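Side-chain contacts in glycosyl hydrolases family 31 family protein (Aspergillus niger, PDB 6DRU), which releases alpha-xylose from the non-reducing terminal glucose of xyloglucan oligosaccharides by hydrolysis: residues A[677-680]-A[681-684]; A[582-585]-A[586-590]; A[613-616]-A[617-621]; A[547-551]-A[552-556]. All blocks are in the same frame, centred on the assembly; numbering follows the deposited sequence.

Contact 1. Residues A[677-680]-A[681-684]; sequences WTYW and WTNE. With NAG (2-acetamido-2-deoxy-beta-D-glucopyranose), chain K.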
loop_
_atom_site.group_PDB
_atom_site.type_symbol
_atom_site.label_atom_id
_atom_site.label_comp_id
_atom_site.label_asym_id
_atom_site.label_seq_id
_atom_site.Cartn_x
_atom_site.Cartn_y
_atom_site.Cartn_z
ATOM N N TRP A 677 9.393 -23.412 56.671
ATOM C CA TRP A 677 10.223 -22.313 56.190
ATOM C C TRP A 677 11.272 -21.966 57.240
ATOM O O TRP A 677 10.929 -21.603 58.371
ATOM C CB TRP A 677 9.368 -21.090 55.856
ATOM C CG TRP A 677 8.389 -21.328 54.746
ATOM C CD1 TRP A 677 7.035 -21.436 54.858
ATOM C CD2 TRP A 677 8.691 -21.485 53.354
ATOM N NE1 TRP A 677 6.474 -21.652 53.622
ATOM C CE2 TRP A 677 7.469 -21.686 52.682
ATOM C CE3 TRP A 677 9.876 -21.475 52.610
ATOM C CZ2 TRP A 677 7.397 -21.876 51.301
ATOM C CZ3 TRP A 677 9.803 -21.661 51.239
ATOM C CH2 TRP A 677 8.572 -21.861 50.601
ATOM N N THR A 678 12.543 -22.065 56.862
ATOM C CA THR A 678 13.663 -21.728 57.729
ATOM C C THR A 678 14.347 -20.484 57.183
ATOM O O THR A 678 14.808 -20.479 56.037
ATOM C CB THR A 678 14.660 -22.882 57.822
ATOM O OG1 THR A 678 13.995 -24.056 58.303
ATOM C CG2 THR A 678 15.804 -22.526 58.759
ATOM N N TYR A 679 14.406 -19.434 57.999
ATOM C CA TYR A 679 15.094 -18.218 57.592
ATOM C C TYR A 679 16.596 -18.469 57.517
ATOM O O TYR A 679 17.177 -19.129 58.381
ATOM C CB TYR A 679 14.785 -17.081 58.564
ATOM C CG TYR A 679 15.153 -15.715 58.038
ATOM C CD1 TYR A 679 14.608 -15.237 56.853
ATOM C CD2 TYR A 679 16.026 -14.891 58.734
ATOM C CE1 TYR A 679 14.937 -13.988 56.366
ATOM C CE2 TYR A 679 16.359 -13.638 58.259
ATOM C CZ TYR A 679 15.811 -13.190 57.074
ATOM O OH TYR A 679 16.139 -11.942 56.598
ATOM N N TRP A 680 17.221 -17.940 56.462
ATOM C CA TRP A 680 18.613 -18.277 56.179
ATOM C C TRP A 680 19.556 -17.725 57.242
ATOM O O TRP A 680 20.523 -18.393 57.624
ATOM C CB TRP A 680 19.004 -17.752 54.799
ATOM C CG TRP A 680 20.366 -18.182 54.352
ATOM C CD1 TRP A 680 21.550 -17.538 54.581
ATOM C CD2 TRP A 680 20.688 -19.353 53.592
ATOM N NE1 TRP A 680 22.587 -18.238 54.011
ATOM C CE2 TRP A 680 22.085 -19.356 53.398
ATOM C CE3 TRP A 680 19.931 -20.401 53.058
ATOM C CZ2 TRP A 680 22.738 -20.365 52.692
ATOM C CZ3 TRP A 680 20.582 -21.403 52.358
ATOM C CH2 TRP A 680 21.971 -21.377 52.181
ATOM N N TRP A 681 19.294 -16.515 57.730
ATOM C CA TRP A 681 20.259 -15.821 58.572
ATOM C C TRP A 681 20.080 -16.091 60.059
ATOM O O TRP A 681 21.039 -15.930 60.822
ATOM C CB TRP A 681 20.185 -14.315 58.308
ATOM C CG TRP A 681 20.321 -13.992 56.857
ATOM C CD1 TRP A 681 19.347 -13.521 56.029
ATOM C CD2 TRP A 681 21.494 -14.152 56.048
ATOM N NE1 TRP A 681 19.843 -13.359 54.760
ATOM C CE2 TRP A 681 21.158 -13.741 54.744
ATOM C CE3 TRP A 681 22.795 -14.595 56.303
ATOM C CZ2 TRP A 681 22.077 -13.760 53.696
ATOM C CZ3 TRP A 681 23.705 -14.613 55.263
ATOM C CH2 TRP A 681 23.342 -14.199 53.975
ATOM N N THR A 682 18.887 -16.495 60.492
ATOM C CA THR A 682 18.637 -16.783 61.895
ATOM C C THR A 682 18.344 -18.250 62.169
ATOM O O THR A 682 18.279 -18.640 63.340
ATOM C CB THR A 682 17.465 -15.936 62.416
ATOM O OG1 THR A 682 16.234 -16.439 61.883
ATOM C CG2 THR A 682 17.632 -14.482 62.004
ATOM N N ASN A 683 18.156 -19.065 61.128
ATOM C CA ASN A 683 17.810 -20.480 61.254
ATOM C C ASN A 683 16.487 -20.694 61.980
ATOM O O ASN A 683 16.198 -21.805 62.434
ATOM C CB ASN A 683 18.924 -21.275 61.941
ATOM C CG ASN A 683 20.110 -21.506 61.036
ATOM O OD1 ASN A 683 19.952 -21.815 59.854
ATOM N ND2 ASN A 683 21.308 -21.357 61.582
ATOM N N GLU A 684 15.673 -19.648 62.094
ATOM C CA GLU A 684 14.382 -19.764 62.750
ATOM C C GLU A 684 13.346 -20.299 61.772
ATOM O O GLU A 684 13.354 -19.956 60.585
ATOM C CB GLU A 684 13.937 -18.408 63.301
ATOM C CG GLU A 684 12.569 -18.425 63.966
ATOM C CD GLU A 684 12.324 -17.212 64.840
ATOM O OE1 GLU A 684 13.304 -16.663 65.387
ATOM O OE2 GLU A 684 11.150 -16.808 64.978
HETATM C C1 NAG K . 22.398 -21.649 60.672
HETATM C C2 NAG K . 23.538 -20.957 61.380
HETATM C C3 NAG K . 24.790 -21.027 60.589
HETATM C C4 NAG K . 25.088 -22.459 60.198
HETATM C C5 NAG K . 23.879 -23.094 59.544
HETATM C C6 NAG K . 24.147 -24.560 59.278
HETATM C C7 NAG K . 23.049 -19.133 62.961
HETATM C C8 NAG K . 23.279 -20.071 64.128
HETATM N N2 NAG K . 23.186 -19.602 61.629
HETATM O O3 NAG K . 25.841 -20.462 61.339
HETATM O O4 NAG K . 26.170 -22.483 59.296
HETATM O O5 NAG K . 22.766 -22.977 60.395
HETATM O O6 NAG K . 22.995 -25.151 58.719
HETATM O O7 NAG K . 22.746 -17.975 63.163
#
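Y679 and E684 face each other across a glycosylated beta hairpin of the C-terminal domain, in which the chain leaves strand 677-679, turns through 680-683 and returns as strand 685-686. The hairpin is closed by two backbone bonds: Y679 N donates to E684 O at 2.8 Å, nearly straight at 167°, and N683 N donates to Y679 O at 2.9 Å over a more bent path. Within the turn T682 OG1 accepts from E684 N, which makes an ST turn, and the same oxygen lies at the edge of the Y679 ring, 3.5 Å from CD2. Beyond it N683 bears the sugar, its ND2 bonded covalently to C1 of an N-acetylglucosamine. Three aromatic side chains cluster on the turn. The ring of W681 presents an edge to the face of Y679 in an offset T-shaped pair with planes at 74°, its CD1 3.7 Å from Y679 CZ. W681 also offers a face to its predecessor: with CG anti to its backbone N (chi1 -173°), W680 sends its five-membered ring edge-on toward the six-membered ring of W681, and W680 CD1 stands 3.6 Å from W681 CE3. The polar ends of two of these rings are tied to the domain, Y679 OH to P695 O and W681 NE1 to I701 O, while R709 makes a cation-pi contact with W680. On one flank strand 677-679 pairs with strand 703-705; W680 and W681 reach across to L591 and Y588 of helix 582-594.

Contact 2. Residues A[582-585]-A[586-590]; sequences TPII and VSYIH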
loop_
_atom_site.group_PDB
_atom_site.type_symbol
_atom_site.label_atom_id
_atom_site.label_comp_id
_atom_site.label_asym_id
_atom_site.label_seq_id
_atom_site.Cartn_x
_atom_site.Cartn_y
_atom_site.Cartn_z
ATOM N N THR A 582 32.891 -3.602 51.214
ATOM C CA THR A 582 33.696 -4.648 50.584
ATOM C C THR A 582 33.484 -6.027 51.199
ATOM O O THR A 582 33.282 -6.987 50.439
ATOM C CB THR A 582 35.180 -4.254 50.616
ATOM O OG1 THR A 582 35.350 -2.965 50.015
ATOM C CG2 THR A 582 36.013 -5.274 49.857
ATOM N N PRO A 583 33.505 -6.209 52.526
ATOM C CA PRO A 583 33.243 -7.555 53.062
ATOM C C PRO A 583 31.836 -8.052 52.780
ATOM O O PRO A 583 31.629 -9.268 52.677
ATOM C CB PRO A 583 33.495 -7.389 54.568
ATOM C CG PRO A 583 33.276 -5.944 54.825
ATOM C CD PRO A 583 33.798 -5.250 53.609
ATOM N N ILE A 584 30.860 -7.151 52.653
ATOM C CA ILE A 584 29.499 -7.571 52.331
ATOM C C ILE A 584 29.429 -8.098 50.902
ATOM O O ILE A 584 28.825 -9.145 50.637
ATOM C CB ILE A 584 28.510 -6.411 52.547
ATOM C CG1 ILE A 584 28.726 -5.766 53.915
ATOM C CG2 ILE A 584 27.080 -6.903 52.420
ATOM C CD1 ILE A 584 27.767 -4.632 54.202
ATOM N N ILE A 585 30.041 -7.377 49.962
ATOM C CA ILE A 585 29.992 -7.779 48.559
ATOM C C ILE A 585 30.744 -9.087 48.346
ATOM O O ILE A 585 30.279 -9.975 47.620
ATOM C CB ILE A 585 30.545 -6.654 47.666
ATOM C CG1 ILE A 585 29.753 -5.362 47.885
ATOM C CG2 ILE A 585 30.497 -7.064 46.202
ATOM C CD1 ILE A 585 30.343 -4.157 47.188
ATOM N N VAL A 586 31.916 -9.228 48.971
ATOM C CA VAL A 586 32.722 -10.431 48.787
ATOM C C VAL A 586 32.050 -11.643 49.425
ATOM O O VAL A 586 32.211 -12.774 48.948
ATOM C CB VAL A 586 34.142 -10.199 49.340
ATOM C CG1 VAL A 586 34.979 -11.463 49.231
ATOM C CG2 VAL A 586 34.816 -9.058 48.591
ATOM N N SER A 587 31.275 -11.435 50.493
ATOM C CA SER A 587 30.574 -12.552 51.118
ATOM C C SER A 587 29.557 -13.168 50.167
ATOM O O SER A 587 29.443 -14.397 50.078
ATOM C CB SER A 587 29.888 -12.092 52.404
ATOM O OG SER A 587 28.750 -11.295 52.120
ATOM N N TYR A 588 28.812 -12.332 49.441
ATOM C CA TYR A 588 27.844 -12.854 48.484
ATOM C C TYR A 588 28.527 -13.494 47.283
ATOM O O TYR A 588 27.966 -14.410 46.671
ATOM C CB TYR A 588 26.892 -11.743 48.045
ATOM C CG TYR A 588 25.798 -11.471 49.051
ATOM C CD1 TYR A 588 24.718 -12.337 49.179
ATOM C CD2 TYR A 588 25.847 -10.358 49.882
ATOM C CE1 TYR A 588 23.716 -12.099 50.100
ATOM C CE2 TYR A 588 24.848 -10.112 50.805
ATOM C CZ TYR A 588 23.786 -10.986 50.909
ATOM O OH TYR A 588 22.788 -10.747 51.825
ATOM N N ILE A 589 29.726 -13.027 46.927
ATOM C CA ILE A 589 30.498 -13.695 45.883
ATOM C C ILE A 589 30.861 -15.109 46.320
ATOM O O ILE A 589 30.739 -16.066 45.546
ATOM C CB ILE A 589 31.751 -12.871 45.529
ATOM C CG1 ILE A 589 31.352 -11.566 44.837
ATOM C CG2 ILE A 589 32.693 -13.678 44.648
ATOM C CD1 ILE A 589 32.528 -10.689 44.464
ATOM N N HIS A 590 31.310 -15.263 47.567
ATOM C CA HIS A 590 31.626 -16.592 48.081
ATOM C C HIS A 590 30.373 -17.450 48.219
ATOM O O HIS A 590 30.402 -18.650 47.923
ATOM C CB HIS A 590 32.348 -16.474 49.422
ATOM C CG HIS A 590 33.807 -16.163 49.298
ATOM N ND1 HIS A 590 34.349 -14.963 49.703
ATOM C CD2 HIS A 590 34.836 -16.900 48.818
ATOM C CE1 HIS A 590 35.651 -14.972 49.476
ATOM N NE2 HIS A 590 35.972 -16.136 48.940
#
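T582 and V586, one helical turn apart at the start of helix 582-594, lie side by side and point the same way, with T582 CG2 4.2 Å from V586 CG2. The backbone bond V586 N to T582 O (3.0 Å) links the same two residues. I584 and Y588, also four residues apart, meet on another side of the helix: I584 CG2 approaches Y588 CE2 at 4.2 Å, and the tyrosine turns its ring edge toward I584 O, which lies close to the ring plane, 3.3 Å from CD2. That carbonyl is also claimed by S587. Placed between its own backbone N and carbonyl carbon (chi1 73°), S587 OG folds back on the helix and donates to I584 O at 2.6 Å, tilted out of the carbonyl plane. I584 O therefore accepts from both the hydroxyl and, weakly, Y588 N. T582 OG1 has its partner upstream in G578 O, and Y588 OH reaches Q699 O. I584, I585 and Y588 pack on helix 535-548, touching V542, Y541, L545 and A546, so the face of helix 582-594 that carries these three residues lies against that barrel helix.

Contact 3. Residues A[613-616]-A[617-621]; sequences IMRP and LYMDF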
loop_
_atom_site.group_PDB
_atom_site.type_symbol
_atom_site.label_atom_id
_atom_site.label_comp_id
_atom_site.label_asym_id
_atom_site.label_seq_id
_atom_site.Cartn_x
_atom_site.Cartn_y
_atom_site.Cartn_z
ATOM N N ILE A 613 13.739 -22.288 36.524
ATOM C CA ILE A 613 14.788 -22.051 37.508
ATOM C C ILE A 613 14.287 -21.081 38.569
ATOM O O ILE A 613 14.084 -21.471 39.724
ATOM C CB ILE A 613 16.073 -21.542 36.832
ATOM C CG1 ILE A 613 16.574 -22.583 35.829
ATOM C CG2 ILE A 613 17.139 -21.245 37.871
ATOM C CD1 ILE A 613 17.811 -22.167 35.083
ATOM N N MET A 614 14.076 -19.820 38.203
ATOM C CA MET A 614 13.412 -18.893 39.109
ATOM C C MET A 614 11.913 -18.961 38.852
ATOM O O MET A 614 11.461 -18.835 37.710
ATOM C CB MET A 614 13.952 -17.465 38.970
ATOM C CG MET A 614 13.873 -16.829 37.600
ATOM S SD MET A 614 14.663 -15.201 37.627
ATOM C CE MET A 614 13.572 -14.295 38.722
ATOM N N ARG A 615 11.150 -19.173 39.921
ATOM C CA ARG A 615 9.792 -19.692 39.822
ATOM C C ARG A 615 8.795 -18.741 40.466
ATOM O O ARG A 615 8.883 -18.488 41.680
ATOM C CB ARG A 615 9.717 -21.070 40.487
ATOM C CG ARG A 615 10.702 -22.077 39.912
ATOM C CD ARG A 615 10.760 -23.358 40.730
ATOM N NE ARG A 615 9.488 -24.074 40.737
ATOM C CZ ARG A 615 9.045 -24.825 39.735
ATOM N NH1 ARG A 615 9.771 -24.960 38.633
ATOM N NH2 ARG A 615 7.875 -25.440 39.833
ATOM N N PRO A 616 7.843 -18.195 39.712
ATOM C CA PRO A 616 6.750 -17.449 40.341
ATOM C C PRO A 616 5.947 -18.352 41.265
ATOM O O PRO A 616 5.878 -19.568 41.077
ATOM C CB PRO A 616 5.914 -16.967 39.150
ATOM C CG PRO A 616 6.306 -17.860 38.014
ATOM C CD PRO A 616 7.743 -18.194 38.245
ATOM N N LEU A 617 5.331 -17.734 42.276
ATOM C CA LEU A 617 4.740 -18.495 43.372
ATOM C C LEU A 617 3.562 -19.360 42.939
ATOM O O LEU A 617 3.241 -20.328 43.635
ATOM C CB LEU A 617 4.297 -17.551 44.492
ATOM C CG LEU A 617 5.423 -16.788 45.195
ATOM C CD1 LEU A 617 4.877 -15.953 46.343
ATOM C CD2 LEU A 617 6.498 -17.748 45.686
ATOM N N TYR A 618 2.912 -19.047 41.815
ATOM C CA TYR A 618 1.774 -19.856 41.396
ATOM C C TYR A 618 2.191 -21.237 40.909
ATOM O O TYR A 618 1.360 -22.151 40.892
ATOM C CB TYR A 618 0.970 -19.135 40.306
ATOM C CG TYR A 618 1.743 -18.790 39.049
ATOM C CD1 TYR A 618 2.034 -19.760 38.095
ATOM C CD2 TYR A 618 2.158 -17.488 38.802
ATOM C CE1 TYR A 618 2.731 -19.447 36.945
ATOM C CE2 TYR A 618 2.854 -17.165 37.651
ATOM C CZ TYR A 618 3.138 -18.150 36.728
ATOM O OH TYR A 618 3.832 -17.839 35.581
ATOM N N MET A 619 3.455 -21.416 40.524
ATOM C CA MET A 619 3.873 -22.703 39.981
ATOM C C MET A 619 4.018 -23.762 41.065
ATOM O O MET A 619 3.905 -24.958 40.775
ATOM C CB MET A 619 5.186 -22.549 39.216
ATOM C CG MET A 619 5.027 -21.869 37.872
ATOM S SD MET A 619 6.366 -22.280 36.744
ATOM C CE MET A 619 7.744 -21.728 37.715
ATOM N N ASP A 620 4.273 -23.351 42.308
ATOM C CA ASP A 620 4.494 -24.297 43.392
ATOM C C ASP A 620 3.424 -24.276 44.475
ATOM O O ASP A 620 3.315 -25.252 45.223
ATOM C CB ASP A 620 5.857 -24.042 44.053
ATOM C CG ASP A 620 7.010 -24.634 43.264
ATOM O OD1 ASP A 620 6.825 -25.708 42.651
ATOM O OD2 ASP A 620 8.104 -24.029 43.265
ATOM N N PHE A 621 2.626 -23.208 44.577
ATOM C CA PHE A 621 1.696 -23.081 45.693
ATOM C C PHE A 621 0.302 -22.632 45.267
ATOM O O PHE A 621 -0.470 -22.169 46.113
ATOM C CB PHE A 621 2.245 -22.117 46.751
ATOM C CG PHE A 621 3.674 -22.379 47.141
ATOM C CD1 PHE A 621 4.008 -23.486 47.902
ATOM C CD2 PHE A 621 4.681 -21.506 46.762
ATOM C CE1 PHE A 621 5.322 -23.728 48.266
ATOM C CE2 PHE A 621 5.999 -21.742 47.126
ATOM C CZ PHE A 621 6.318 -22.856 47.878
#
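R615 runs straight through chi2 and bends at chi3 (63°), which brings its guanidinium beside D620, where strand 614-615 of the C-terminal domain sheet passes into the short, weakly bonded helix 618-621. The grip is side-on and bidentate: R615 NE donates to D620 OD2 at 2.9 Å, almost straight and in the guanidinium plane, and R615 NH2 donates to D620 OD1 at 3.0 Å. The planes of the two flat groups are 31° apart; NE meets OD2 on its syn side but well out of the carboxylate plane, and NH2 comes to OD1 from above that plane. NH2 has a second acid partner, D229, so the arginine bridges two carboxylates, which probably compensate its buried charge. M619 is bent as well, and its terminal methyl CE sits over the centre of one guanidinium face while touching R615 CB at 3.5 Å. Under the turn the backbone adds one bond, M619 N to P616 O, 3.1 Å. Y618 crosses P616 obliquely, and its ring also stacks with Y150. The proline ring thus touches two side chains of the helix from different directions, P616 CG 3.4 Å from Y618 CZ and P616 CD 3.6 Å from M619 CE.

Contact 4. Residues A[547-551]-A[552-556]; sequences WTTFL and PFMRT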
loop_
_atom_site.group_PDB
_atom_site.type_symbol
_atom_site.label_atom_id
_atom_site.label_comp_id
_atom_site.label_asym_id
_atom_site.label_seq_id
_atom_site.Cartn_x
_atom_site.Cartn_y
_atom_site.Cartn_z
ATOM N N TRP A 547 20.874 -9.615 45.580
ATOM C CA TRP A 547 19.812 -10.315 44.863
ATOM C C TRP A 547 20.369 -11.139 43.710
ATOM O O TRP A 547 19.890 -12.248 43.446
ATOM C CB TRP A 547 18.775 -9.315 44.357
ATOM C CG TRP A 547 17.722 -9.938 43.495
ATOM C CD1 TRP A 547 17.072 -11.118 43.717
ATOM C CD2 TRP A 547 17.201 -9.419 42.266
ATOM N NE1 TRP A 547 16.175 -11.363 42.706
ATOM C CE2 TRP A 547 16.235 -10.335 41.802
ATOM C CE3 TRP A 547 17.455 -8.269 41.515
ATOM C CZ2 TRP A 547 15.526 -10.136 40.621
ATOM C CZ3 TRP A 547 16.750 -8.072 40.343
ATOM C CH2 TRP A 547 15.796 -9.000 39.907
ATOM N N THR A 548 21.378 -10.614 43.009
ATOM C CA THR A 548 21.936 -11.327 41.866
ATOM C C THR A 548 22.571 -12.652 42.266
ATOM O O THR A 548 22.775 -13.511 41.403
ATOM C CB THR A 548 22.965 -10.452 41.151
ATOM O OG1 THR A 548 24.104 -10.259 42.000
ATOM C CG2 THR A 548 22.361 -9.101 40.809
ATOM N N THR A 549 22.892 -12.834 43.550
ATOM C CA THR A 549 23.365 -14.135 44.014
ATOM C C THR A 549 22.316 -15.216 43.797
ATOM O O THR A 549 22.659 -16.367 43.507
ATOM C CB THR A 549 23.745 -14.063 45.494
ATOM O OG1 THR A 549 24.505 -12.872 45.740
ATOM C CG2 THR A 549 24.572 -15.280 45.894
ATOM N N PHE A 550 21.039 -14.862 43.922
ATOM C CA PHE A 550 19.955 -15.825 43.778
ATOM C C PHE A 550 19.208 -15.595 42.470
ATOM O O PHE A 550 17.977 -15.498 42.449
ATOM C CB PHE A 550 19.019 -15.738 44.984
ATOM C CG PHE A 550 19.724 -15.919 46.298
ATOM C CD1 PHE A 550 19.897 -17.183 46.836
ATOM C CD2 PHE A 550 20.230 -14.827 46.986
ATOM C CE1 PHE A 550 20.552 -17.355 48.038
ATOM C CE2 PHE A 550 20.886 -14.992 48.190
ATOM C CZ PHE A 550 21.048 -16.258 48.717
ATOM N N LEU A 551 19.955 -15.508 41.379
ATOM C CA LEU A 551 19.451 -15.390 40.020
ATOM C C LEU A 551 20.156 -16.421 39.157
ATOM O O LEU A 551 21.215 -16.936 39.536
ATOM C CB LEU A 551 19.686 -13.983 39.452
ATOM C CG LEU A 551 18.762 -12.879 39.956
ATOM C CD1 LEU A 551 19.174 -11.537 39.378
ATOM C CD2 LEU A 551 17.321 -13.201 39.596
ATOM N N PRO A 552 19.580 -16.773 38.002
ATOM C CA PRO A 552 20.217 -17.792 37.151
ATOM C C PRO A 552 21.667 -17.492 36.823
ATOM O O PRO A 552 22.476 -18.422 36.720
ATOM C CB PRO A 552 19.335 -17.789 35.897
ATOM C CG PRO A 552 17.990 -17.411 36.411
ATOM C CD PRO A 552 18.250 -16.390 37.490
ATOM N N PHE A 553 22.026 -16.219 36.673
ATOM C CA PHE A 553 23.411 -15.820 36.472
ATOM C C PHE A 553 23.686 -14.571 37.292
ATOM O O PHE A 553 22.910 -13.613 37.248
ATOM C CB PHE A 553 23.714 -15.566 34.989
ATOM C CG PHE A 553 23.685 -16.810 34.146
ATOM C CD1 PHE A 553 24.819 -17.596 34.008
ATOM C CD2 PHE A 553 22.524 -17.198 33.497
ATOM C CE1 PHE A 553 24.796 -18.746 33.238
ATOM C CE2 PHE A 553 22.495 -18.345 32.727
ATOM C CZ PHE A 553 23.632 -19.119 32.596
ATOM N N MET A 554 24.783 -14.589 38.043
ATOM C CA MET A 554 25.181 -13.465 38.879
ATOM C C MET A 554 26.185 -12.619 38.105
ATOM O O MET A 554 27.321 -13.049 37.874
ATOM C CB MET A 554 25.773 -13.951 40.200
ATOM C CG MET A 554 26.038 -12.843 41.203
ATOM S SD MET A 554 27.099 -13.370 42.559
ATOM C CE MET A 554 27.173 -11.867 43.528
ATOM N N ARG A 555 25.767 -11.422 37.699
ATOM C CA ARG A 555 26.615 -10.534 36.916
ATOM C C ARG A 555 26.357 -9.095 37.332
ATOM O O ARG A 555 25.202 -8.681 37.475
ATOM C CB ARG A 555 26.368 -10.705 35.411
ATOM C CG ARG A 555 26.792 -9.508 34.570
ATOM C CD ARG A 555 26.586 -9.764 33.083
ATOM N NE ARG A 555 26.535 -8.524 32.310
ATOM C CZ ARG A 555 25.428 -7.812 32.123
ATOM N NH1 ARG A 555 24.287 -8.225 32.655
ATOM N NH2 ARG A 555 25.457 -6.694 31.409
ATOM N N THR A 556 27.436 -8.342 37.525
ATOM C CA THR A 556 27.366 -6.917 37.809
ATOM C C THR A 556 27.804 -6.134 36.579
ATOM O O THR A 556 28.696 -6.563 35.841
ATOM C CB THR A 556 28.234 -6.550 39.018
ATOM O OG1 THR A 556 28.143 -5.142 39.265
ATOM C CG2 THR A 556 29.692 -6.940 38.783
#
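M554 lays its side chain across T548 at about a right angle, CG 3.3 Å from T548 OG1, and then runs alongside T549. This is an alpha-to-beta connection of the TIM barrel, from the end of helix 535-548 into the short strand 554-555, which pairs in parallel with strand 252-254 and so closes the barrel. CG of M554 is anti to the backbone N (chi1 -172°) and the chain stays extended to its end, which carries CE to within 3.6 Å of T549 OG1. Neither threonine hydroxyl depends on the sulfur side chain for a partner: T548 OG1 is bonded to L545 O and T549 OG1 to A546 O, back in the last turn of the helix. No hydrogen bond joins 547-551 to 552-556 directly. The bend is instead secured from outside by R592, whose NH1 meets the carbonyls of T549 and L551 and whose NH2 meets that of P552. L551 and P552 are neighbours at the bend, and M614 touches both. On the far side of the strand R555 forms a salt bridge with D516, and its side chain lies about 5 Å from the bound alpha-D-xylopyranose at the nearest atoms, which places this end of the connection beside the xylose pocket. Behind the bend, L551 CD1 rests 3.9 Å above the plane of the W547 ring, over its centre.

Overall arrangement
Contacts 3 and 4 are buried, whereas contacts 1 and 2 are partly buried and lie farther from the chain centre. Contacts 1 and 3 reach the same C-terminal sheet and meet where W677 packs on F621; contacts 2 and 4 belong to the barrel and meet through Y588 and T549. Between sheet and barrel, W681 of contact 1 touches Y588 of contact 2, and M614 of contact 3 touches L551 and P552 of contact 4. Chemistry follows place: the glycosylated turn relies on aromatic rings and backbone pairing, the helix start on regular bonds and a serine, the strand-to-helix turn on a salt bridge, and the barrel connection, nearest the sugar site, on a methionine laid over two threonines, with carbonyls bonded to an arginine from helix 582-594.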